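Local coordinates for protein pullulanase (Klebsiella oxytoca, PDB 2YOC) that probably hydrolyses the alpha-1,6-glucosidic linkages of pullulan and related branched glucans as a secreted glycosyl hydrolase, at residues His168-Pro178 and Leu227-Asp237; Ala275-Tyr285 and Thr324-Trp332. All blocks are in the same frame, centred on the assembly; numbering follows the deposited sequence.

Interaction 1. Residues His168-Pro178 and Leu227-Asp237; sequences HWVDKNTLLWP and LSSYAAFKLPD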
loop_
_atom_site.group_PDB
_atom_site.type_symbol
_atom_site.label_atom_id
_atom_site.label_comp_id
_atom_site.label_asym_id
_atom_site.label_seq_id
_atom_site.Cartn_x
_atom_site.Cartn_y
_atom_site.Cartn_z
ATOM N N HIS B 168 43.486 -10.719 13.621
ATOM C CA HIS B 168 43.540 -9.493 12.842
ATOM C C HIS B 168 44.339 -8.402 13.528
ATOM O O HIS B 168 43.864 -7.798 14.497
ATOM C CB HIS B 168 42.087 -8.979 12.595
ATOM C CG HIS B 168 41.270 -9.846 11.688
ATOM N ND1 HIS B 168 40.790 -9.374 10.497
ATOM C CD2 HIS B 168 40.872 -11.137 11.837
ATOM C CE1 HIS B 168 40.129 -10.385 9.948
ATOM N NE2 HIS B 168 40.169 -11.470 10.715
ATOM N N TRP B 169 45.538 -8.107 13.012
ATOM C CA TRP B 169 46.322 -6.998 13.554
ATOM C C TRP B 169 45.792 -5.730 12.819
ATOM O O TRP B 169 46.125 -5.457 11.665
ATOM C CB TRP B 169 47.807 -7.263 13.327
ATOM C CG TRP B 169 48.749 -6.423 14.144
ATOM C CD1 TRP B 169 48.442 -5.373 14.964
ATOM C CD2 TRP B 169 50.181 -6.561 14.185
ATOM N NE1 TRP B 169 49.596 -4.846 15.513
ATOM C CE2 TRP B 169 50.674 -5.570 15.064
ATOM C CE3 TRP B 169 51.088 -7.448 13.586
ATOM C CZ2 TRP B 169 52.033 -5.428 15.334
ATOM C CZ3 TRP B 169 52.431 -7.318 13.877
ATOM C CH2 TRP B 169 52.894 -6.300 14.715
ATOM N N VAL B 170 44.871 -5.047 13.466
ATOM C CA VAL B 170 44.137 -3.904 12.941
ATOM C C VAL B 170 44.762 -2.518 13.149
ATOM O O VAL B 170 44.408 -1.569 12.451
ATOM C CB VAL B 170 42.674 -3.974 13.378
ATOM C CG1 VAL B 170 42.025 -5.209 12.773
ATOM C CG2 VAL B 170 42.558 -3.982 14.905
ATOM N N ASP B 171 45.654 -2.394 14.125
ATOM C CA ASP B 171 46.394 -1.175 14.416
ATOM C C ASP B 171 47.662 -1.561 15.183
ATOM O O ASP B 171 47.740 -2.696 15.653
ATOM C CB ASP B 171 45.541 -0.110 15.141
ATOM C CG ASP B 171 45.217 -0.359 16.606
ATOM O OD1 ASP B 171 46.143 -0.665 17.378
ATOM O OD2 ASP B 171 44.075 -0.092 17.011
ATOM N N LYS B 172 48.638 -0.621 15.311
ATOM C CA LYS B 172 49.913 -0.811 16.001
ATOM C C LYS B 172 49.768 -1.598 17.324
ATOM O O LYS B 172 50.486 -2.574 17.537
ATOM C CB LYS B 172 50.587 0.547 16.260
ATOM C CG LYS B 172 51.182 1.250 15.027
ATOM C CD LYS B 172 51.045 2.805 15.131
ATOM C CE LYS B 172 52.103 3.582 14.374
ATOM N NZ LYS B 172 51.703 5.000 14.143
ATOM N N ASN B 173 48.792 -1.218 18.160
ATOM C CA ASN B 173 48.531 -1.788 19.487
ATOM C C ASN B 173 47.476 -2.926 19.596
ATOM O O ASN B 173 47.459 -3.635 20.600
ATOM C CB ASN B 173 48.087 -0.648 20.401
ATOM C CG ASN B 173 48.640 -0.705 21.794
ATOM O OD1 ASN B 173 49.761 -1.185 22.051
ATOM N ND2 ASN B 173 47.889 -0.137 22.718
ATOM N N THR B 174 46.571 -3.059 18.614
ATOM C CA THR B 174 45.433 -3.972 18.696
ATOM C C THR B 174 45.422 -5.193 17.789
ATOM O O THR B 174 45.630 -5.098 16.581
ATOM C CB THR B 174 44.150 -3.140 18.635
ATOM O OG1 THR B 174 44.239 -2.111 19.626
ATOM C CG2 THR B 174 42.901 -3.955 18.866
ATOM N N LEU B 175 45.122 -6.340 18.389
ATOM C CA LEU B 175 44.996 -7.613 17.701
ATOM C C LEU B 175 43.596 -8.151 18.044
ATOM O O LEU B 175 43.256 -8.311 19.233
ATOM C CB LEU B 175 46.130 -8.565 18.144
ATOM C CG LEU B 175 46.197 -10.016 17.625
ATOM C CD1 LEU B 175 45.328 -10.947 18.403
ATOM C CD2 LEU B 175 45.991 -10.134 16.139
ATOM N N LEU B 176 42.760 -8.360 17.003
ATOM C CA LEU B 176 41.394 -8.860 17.188
ATOM C C LEU B 176 41.348 -10.327 16.901
ATOM O O LEU B 176 41.813 -10.767 15.843
ATOM C CB LEU B 176 40.350 -8.115 16.347
ATOM C CG LEU B 176 40.289 -6.601 16.504
ATOM C CD1 LEU B 176 39.420 -6.007 15.448
ATOM C CD2 LEU B 176 39.799 -6.194 17.878
ATOM N N TRP B 177 40.850 -11.103 17.878
ATOM C CA TRP B 177 40.746 -12.552 17.748
ATOM C C TRP B 177 39.661 -13.148 18.639
ATOM O O TRP B 177 39.828 -13.201 19.865
ATOM C CB TRP B 177 42.101 -13.238 17.988
ATOM C CG TRP B 177 42.111 -14.714 17.711
ATOM C CD1 TRP B 177 41.361 -15.390 16.788
ATOM C CD2 TRP B 177 43.000 -15.678 18.288
ATOM N NE1 TRP B 177 41.697 -16.722 16.787
ATOM C CE2 TRP B 177 42.704 -16.929 17.701
ATOM C CE3 TRP B 177 43.978 -15.623 19.301
ATOM C CZ2 TRP B 177 43.362 -18.109 18.082
ATOM C CZ3 TRP B 177 44.631 -16.788 19.668
ATOM C CH2 TRP B 177 44.336 -18.009 19.050
ATOM N N PRO B 178 38.562 -13.647 18.038
ATOM C CA PRO B 178 37.521 -14.302 18.861
ATOM C C PRO B 178 38.013 -15.612 19.542
ATOM O O PRO B 178 37.551 -15.955 20.638
ATOM C CB PRO B 178 36.371 -14.561 17.870
ATOM C CG PRO B 178 36.777 -13.921 16.592
ATOM C CD PRO B 178 38.238 -13.694 16.600
ATOM N N LEU B 227 34.339 -6.367 12.187
ATOM C CA LEU B 227 35.140 -7.033 13.233
ATOM C C LEU B 227 34.910 -6.455 14.634
ATOM O O LEU B 227 35.468 -6.962 15.607
ATOM C CB LEU B 227 36.653 -7.108 12.932
ATOM C CG LEU B 227 37.094 -7.346 11.504
ATOM C CD1 LEU B 227 38.494 -6.841 11.315
ATOM C CD2 LEU B 227 36.974 -8.815 11.111
ATOM N N SER B 228 34.068 -5.425 14.737
ATOM C CA SER B 228 33.771 -4.730 15.996
ATOM C C SER B 228 33.386 -5.646 17.167
ATOM O O SER B 228 33.719 -5.319 18.309
ATOM C CB SER B 228 32.733 -3.629 15.777
ATOM O OG SER B 228 31.528 -4.183 15.279
ATOM N N SER B 229 32.725 -6.798 16.876
ATOM C CA SER B 229 32.288 -7.785 17.863
ATOM C C SER B 229 33.442 -8.695 18.324
ATOM O O SER B 229 33.351 -9.287 19.399
ATOM C CB SER B 229 31.133 -8.615 17.307
ATOM O OG SER B 229 31.526 -9.539 16.300
ATOM N N TYR B 230 34.523 -8.800 17.518
ATOM C CA TYR B 230 35.717 -9.616 17.803
ATOM C C TYR B 230 36.446 -9.186 19.093
ATOM O O TYR B 230 36.532 -7.978 19.387
ATOM C CB TYR B 230 36.708 -9.519 16.644
ATOM C CG TYR B 230 36.371 -10.315 15.403
ATOM C CD1 TYR B 230 35.057 -10.459 14.974
ATOM C CD2 TYR B 230 37.375 -10.849 14.609
ATOM C CE1 TYR B 230 34.746 -11.170 13.817
ATOM C CE2 TYR B 230 37.078 -11.590 13.468
ATOM C CZ TYR B 230 35.759 -11.733 13.060
ATOM O OH TYR B 230 35.470 -12.442 11.908
ATOM N N ALA B 231 36.986 -10.186 19.837
ATOM C CA ALA B 231 37.723 -10.005 21.085
ATOM C C ALA B 231 39.016 -9.215 20.860
ATOM O O ALA B 231 39.885 -9.656 20.088
ATOM C CB ALA B 231 38.039 -11.363 21.703
ATOM N N ALA B 232 39.142 -8.050 21.545
ATOM C CA ALA B 232 40.310 -7.161 21.448
ATOM C C ALA B 232 41.420 -7.493 22.447
ATOM O O ALA B 232 41.134 -7.790 23.608
ATOM C CB ALA B 232 39.888 -5.700 21.598
ATOM N N PHE B 233 42.690 -7.424 21.979
ATOM C CA PHE B 233 43.894 -7.659 22.784
ATOM C C PHE B 233 44.938 -6.574 22.555
ATOM O O PHE B 233 45.262 -6.264 21.406
ATOM C CB PHE B 233 44.513 -9.040 22.500
ATOM C CG PHE B 233 43.549 -10.177 22.719
ATOM C CD1 PHE B 233 42.731 -10.622 21.690
ATOM C CD2 PHE B 233 43.438 -10.789 23.962
ATOM C CE1 PHE B 233 41.831 -11.674 21.899
ATOM C CE2 PHE B 233 42.541 -11.837 24.159
ATOM C CZ PHE B 233 41.740 -12.263 23.127
ATOM N N LYS B 234 45.463 -6.011 23.658
ATOM C CA LYS B 234 46.494 -4.965 23.666
ATOM C C LYS B 234 47.865 -5.615 23.563
ATOM O O LYS B 234 48.132 -6.585 24.275
ATOM C CB LYS B 234 46.390 -4.128 24.954
ATOM C CG LYS B 234 47.094 -2.785 24.889
ATOM C CD LYS B 234 47.165 -2.104 26.248
ATOM C CE LYS B 234 47.655 -0.664 26.225
ATOM N NZ LYS B 234 46.638 0.309 25.720
ATOM N N LEU B 235 48.727 -5.103 22.660
ATOM C CA LEU B 235 50.101 -5.607 22.469
ATOM C C LEU B 235 50.979 -4.913 23.499
ATOM O O LEU B 235 50.633 -3.796 23.885
ATOM C CB LEU B 235 50.628 -5.246 21.065
ATOM C CG LEU B 235 50.537 -6.315 19.986
ATOM C CD1 LEU B 235 49.175 -6.280 19.287
ATOM C CD2 LEU B 235 51.625 -6.132 18.946
ATOM N N PRO B 236 52.153 -5.486 23.909
ATOM C CA PRO B 236 53.021 -4.763 24.858
ATOM C C PRO B 236 53.525 -3.434 24.293
ATOM O O PRO B 236 53.477 -3.220 23.074
ATOM C CB PRO B 236 54.158 -5.750 25.122
ATOM C CG PRO B 236 54.143 -6.674 23.996
ATOM C CD PRO B 236 52.736 -6.803 23.557
ATOM N N ASP B 237 53.959 -2.516 25.170
ATOM C CA ASP B 237 54.458 -1.219 24.706
ATOM C C ASP B 237 55.845 -1.308 24.066
ATOM O O ASP B 237 56.160 -0.524 23.172
ATOM C CB ASP B 237 54.380 -0.160 25.804
ATOM C CG ASP B 237 52.964 0.119 26.259
ATOM O OD1 ASP B 237 52.049 0.139 25.390
ATOM O OD2 ASP B 237 52.765 0.322 27.479
#

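Interaction 2. Residues Ala275-Tyr285 and Thr324-Trp332; sequences AYAEAAEALSY and TRDSASGAW. With SO4 (sulfate ion), chain S.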
loop_
_atom_site.group_PDB
_atom_site.type_symbol
_atom_site.label_atom_id
_atom_site.label_comp_id
_atom_site.label_asym_id
_atom_site.label_seq_id
_atom_site.Cartn_x
_atom_site.Cartn_y
_atom_site.Cartn_z
ATOM N N ALA B 275 50.265 1.948 10.390
ATOM C CA ALA B 275 51.679 2.215 10.620
ATOM C C ALA B 275 52.369 2.965 9.505
ATOM O O ALA B 275 53.272 3.768 9.787
ATOM C CB ALA B 275 52.416 0.913 10.914
ATOM N N TYR B 276 51.965 2.700 8.246
ATOM C CA TYR B 276 52.639 3.262 7.078
ATOM C C TYR B 276 51.823 4.142 6.144
ATOM O O TYR B 276 52.389 5.038 5.523
ATOM C CB TYR B 276 53.265 2.132 6.243
ATOM C CG TYR B 276 54.108 1.156 7.030
ATOM C CD1 TYR B 276 55.449 1.428 7.314
ATOM C CD2 TYR B 276 53.575 -0.051 7.477
ATOM C CE1 TYR B 276 56.232 0.532 8.041
ATOM C CE2 TYR B 276 54.349 -0.957 8.199
ATOM C CZ TYR B 276 55.674 -0.657 8.486
ATOM O OH TYR B 276 56.427 -1.533 9.223
ATOM N N ALA B 277 50.530 3.855 5.978
ATOM C CA ALA B 277 49.709 4.584 5.021
ATOM C C ALA B 277 49.741 6.102 5.090
ATOM O O ALA B 277 49.680 6.724 4.029
ATOM C CB ALA B 277 48.285 4.063 4.986
ATOM N N GLU B 278 49.870 6.708 6.291
ATOM C CA GLU B 278 49.891 8.172 6.338
ATOM C C GLU B 278 51.020 8.747 5.517
ATOM O O GLU B 278 50.752 9.601 4.654
ATOM C CB GLU B 278 49.907 8.734 7.762
ATOM C CG GLU B 278 49.049 9.979 7.895
ATOM C CD GLU B 278 49.258 10.775 9.168
ATOM O OE1 GLU B 278 49.326 10.166 10.265
ATOM O OE2 GLU B 278 49.362 12.019 9.062
ATOM N N ALA B 279 52.256 8.215 5.732
ATOM C CA ALA B 279 53.489 8.609 5.044
ATOM C C ALA B 279 53.497 8.134 3.628
ATOM O O ALA B 279 53.836 8.905 2.727
ATOM C CB ALA B 279 54.706 8.058 5.765
ATOM N N ALA B 280 53.137 6.860 3.422
ATOM C CA ALA B 280 53.153 6.213 2.112
ATOM C C ALA B 280 52.268 6.935 1.114
ATOM O O ALA B 280 52.672 7.077 -0.035
ATOM C CB ALA B 280 52.753 4.756 2.238
ATOM N N GLU B 281 51.117 7.479 1.580
ATOM C CA GLU B 281 50.124 8.192 0.772
ATOM C C GLU B 281 50.679 9.439 0.155
ATOM O O GLU B 281 50.167 9.888 -0.877
ATOM C CB GLU B 281 48.894 8.560 1.615
ATOM C CG GLU B 281 47.775 7.532 1.583
ATOM C CD GLU B 281 46.620 7.753 2.546
ATOM O OE1 GLU B 281 46.641 8.739 3.321
ATOM O OE2 GLU B 281 45.671 6.938 2.504
ATOM N N ALA B 282 51.702 10.018 0.791
ATOM C CA ALA B 282 52.301 11.269 0.350
ATOM C C ALA B 282 53.467 11.087 -0.664
ATOM O O ALA B 282 54.189 12.059 -0.956
ATOM C CB ALA B 282 52.742 12.062 1.566
ATOM N N LEU B 283 53.655 9.851 -1.193
ATOM C CA LEU B 283 54.731 9.554 -2.145
ATOM C C LEU B 283 54.237 9.165 -3.516
ATOM O O LEU B 283 53.045 8.911 -3.705
ATOM C CB LEU B 283 55.719 8.518 -1.613
ATOM C CG LEU B 283 56.277 8.849 -0.237
ATOM C CD1 LEU B 283 57.215 7.802 0.214
ATOM C CD2 LEU B 283 56.935 10.182 -0.220
ATOM N N SER B 284 55.151 9.187 -4.501
ATOM C CA SER B 284 54.822 8.855 -5.883
ATOM C C SER B 284 55.428 7.538 -6.272
ATOM O O SER B 284 56.568 7.214 -5.899
ATOM C CB SER B 284 55.200 9.986 -6.821
ATOM O OG SER B 284 54.124 10.916 -6.822
ATOM N N TYR B 285 54.636 6.734 -6.955
ATOM C CA TYR B 285 55.077 5.388 -7.281
ATOM C C TYR B 285 55.291 5.093 -8.762
ATOM O O TYR B 285 54.751 5.800 -9.635
ATOM C CB TYR B 285 54.220 4.335 -6.543
ATOM C CG TYR B 285 54.248 4.517 -5.038
ATOM C CD1 TYR B 285 53.367 5.384 -4.403
ATOM C CD2 TYR B 285 55.186 3.853 -4.252
ATOM C CE1 TYR B 285 53.408 5.581 -3.022
ATOM C CE2 TYR B 285 55.234 4.040 -2.863
ATOM C CZ TYR B 285 54.321 4.885 -2.252
ATOM O OH TYR B 285 54.341 5.097 -0.901
ATOM N N THR B 324 66.483 1.663 -1.222
ATOM C CA THR B 324 66.552 2.305 0.081
ATOM C C THR B 324 65.183 2.311 0.693
ATOM O O THR B 324 64.225 2.829 0.089
ATOM C CB THR B 324 67.193 3.701 -0.029
ATOM O OG1 THR B 324 68.499 3.566 -0.596
ATOM C CG2 THR B 324 67.314 4.397 1.314
ATOM N N ARG B 325 65.078 1.744 1.894
ATOM C CA ARG B 325 63.796 1.679 2.595
ATOM C C ARG B 325 63.577 2.936 3.437
ATOM O O ARG B 325 64.480 3.350 4.168
ATOM C CB ARG B 325 63.732 0.417 3.485
ATOM C CG ARG B 325 62.373 0.124 4.086
ATOM C CD ARG B 325 62.480 -1.007 5.083
ATOM N NE ARG B 325 61.165 -1.582 5.396
ATOM C CZ ARG B 325 60.431 -1.264 6.461
ATOM N NH1 ARG B 325 60.868 -0.366 7.339
ATOM N NH2 ARG B 325 59.252 -1.836 6.654
ATOM N N ASP B 326 62.375 3.533 3.330
ATOM C CA ASP B 326 61.958 4.640 4.174
ATOM C C ASP B 326 61.129 3.967 5.251
ATOM O O ASP B 326 60.130 3.301 4.940
ATOM C CB ASP B 326 61.121 5.677 3.397
ATOM C CG ASP B 326 60.527 6.802 4.254
ATOM O OD1 ASP B 326 61.181 7.202 5.266
ATOM O OD2 ASP B 326 59.432 7.304 3.900
ATOM N N SER B 327 61.587 4.070 6.504
ATOM C CA SER B 327 60.939 3.417 7.654
ATOM C C SER B 327 59.517 3.907 7.979
ATOM O O SER B 327 58.675 3.115 8.410
ATOM C CB SER B 327 61.833 3.482 8.890
ATOM O OG SER B 327 62.255 4.811 9.163
ATOM N N ALA B 328 59.249 5.197 7.741
ATOM C CA ALA B 328 57.968 5.829 8.017
ATOM C C ALA B 328 56.883 5.336 7.120
ATOM O O ALA B 328 55.704 5.300 7.523
ATOM C CB ALA B 328 58.099 7.321 7.846
ATOM N N SER B 329 57.264 4.987 5.885
ATOM C CA SER B 329 56.338 4.579 4.840
ATOM C C SER B 329 56.385 3.123 4.443
ATOM O O SER B 329 55.422 2.648 3.845
ATOM C CB SER B 329 56.591 5.418 3.592
ATOM O OG SER B 329 57.903 5.188 3.102
ATOM N N GLY B 330 57.521 2.468 4.636
ATOM C CA GLY B 330 57.680 1.116 4.137
ATOM C C GLY B 330 57.810 1.093 2.613
ATOM O O GLY B 330 57.678 0.036 1.981
ATOM N N ALA B 331 58.066 2.272 2.001
ATOM C CA ALA B 331 58.309 2.400 0.576
ATOM C C ALA B 331 59.799 2.230 0.350
ATOM O O ALA B 331 60.591 2.592 1.223
ATOM C CB ALA B 331 57.850 3.765 0.085
ATOM N N TRP B 332 60.184 1.642 -0.802
ATOM C CA TRP B 332 61.590 1.406 -1.205
ATOM C C TRP B 332 61.884 2.221 -2.436
ATOM O O TRP B 332 61.055 2.269 -3.360
ATOM C CB TRP B 332 61.840 -0.077 -1.528
ATOM C CG TRP B 332 61.627 -1.003 -0.365
ATOM C CD1 TRP B 332 60.430 -1.363 0.194
ATOM C CD2 TRP B 332 62.637 -1.731 0.339
ATOM N NE1 TRP B 332 60.636 -2.271 1.209
ATOM C CE2 TRP B 332 61.982 -2.509 1.327
ATOM C CE3 TRP B 332 64.030 -1.823 0.215
ATOM C CZ2 TRP B 332 62.676 -3.352 2.198
ATOM C CZ3 TRP B 332 64.715 -2.673 1.067
ATOM C CH2 TRP B 332 64.041 -3.418 2.051
HETATM S S SO4 S . 56.072 14.274 -6.200
HETATM O O1 SO4 S . 56.162 12.975 -5.499
HETATM O O2 SO4 S . 57.173 15.156 -5.747
HETATM O O3 SO4 S . 54.770 14.886 -5.900
HETATM O O4 SO4 S . 56.188 14.065 -7.647
HETATM O O HOH W 1 56.355 3.401 10.853
#

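Interaction 1. Residues His168-Pro178 and Leu227-Asp237
Ala231 O takes the N-H of Trp177 at 2.8 Å from Trp177 N, with a nearly straight bond of 170°. The CA-H of Leu176 points at the same oxygen. This is one end of an antiparallel pairing between strands 174-176 and 232-234, inside the sheet of the pullulanase N2 domain. Leu175 and Phe233 form the hydrogen-bonded pair, with 3.0 Å from Leu175 N to Phe233 O and 2.9 Å from Phe233 N to Leu175 O. Leu235 N to Asn173 O continues the ladder. Strand 174-176 also pairs with strand 167-169, closing a hairpin. In its loop Asp171 OD1 accepts from Thr174 N, an Asx motif. Leu235 CD2 rests 3.7 Å from Trp169 CZ2, while its CD1 lies against Leu175 CB. Leu176 CD2 packs on Ala232, and CD1 on Leu227 CB. A second cluster gathers at the Trp177-Ala231 end. Leu227 CD2 sits over one face of the His168 imidazole, 4.0 Å from its centroid. The Tyr230 ring turns its edge to the face of His168, planes at 88°, a T-shaped stack. His168 NE2 is hydrogen-bonded to Glu621 O. Tyr230 CG lies anti to the carbonyl carbon (chi1 -76°), which sandwiches the ring: Leu227 CD2 lies over one face, and Pro178 CG makes a CH-pi contact over the opposite face, 3.8 Å from the centroid.

Interaction 2. Residues Ala275-Tyr285 and Thr324-Trp332
The C-terminal part of helix 269-280 lies against the turn between strands 317-326 and 331-336, and the backbones come nearest where Ala280 CA is 4.5 Å from Ser329 CA. With CG anti to the carbonyl carbon (chi1 -50°), the Tyr276 ring brings CD1 to 3.5 Å from Gly330 N, and Ser327 O meets the ring edge near its plane. At the hydroxyl end of the ring, the Arg325 guanidinium stands at 90° to the ring and turns its edge to Tyr276 OH. Asp242 makes a hydrogen bond with Tyr276 OH and a salt bridge with Arg325 NH1. Arg325 NH2 is hydrogen-bonded to Pro301 O. Ala279 CB packs on Ala328 CB at 4.0 Å. Leu283 CD1 and the edge of the Tyr285 ring both reach Ala331 CB. Tyr285 is tied back to its own segment: its OH donates to Ala280 O at 2.7 Å, and Leu283 N meets that oxygen from the opposite face. In the turn, Ser329 OG donates to Asp326 OD2 at 2.7 Å and accepts from Ala331 N. The latter bond makes an ST turn, set within a beta hairpin of the carbohydrate-binding module 48 region and packed on a helix end.

The two contacts follow one another along the chain, and their centres are about 23 Å apart. Interaction 1 belongs to the mixed sheet of the N2 domain; interaction 2 joins helix 269-280 to the antiparallel sheet of the carbohydrate-binding module 48 region. That helix follows strand 260-267, which pairs with strand 167-169 of interaction 1. The contacts meet where Lys172 CE packs 4.0 Å from Ala275 CA, and Lys172 N is hydrogen-bonded to Asp274 OD2, in the same helix. Leu245 touches both Trp169 and Tyr276. The helix thus links two neighbouring beta domains on the same side of the chain's centre, running from the N2 sheet to the hairpin of interaction 2.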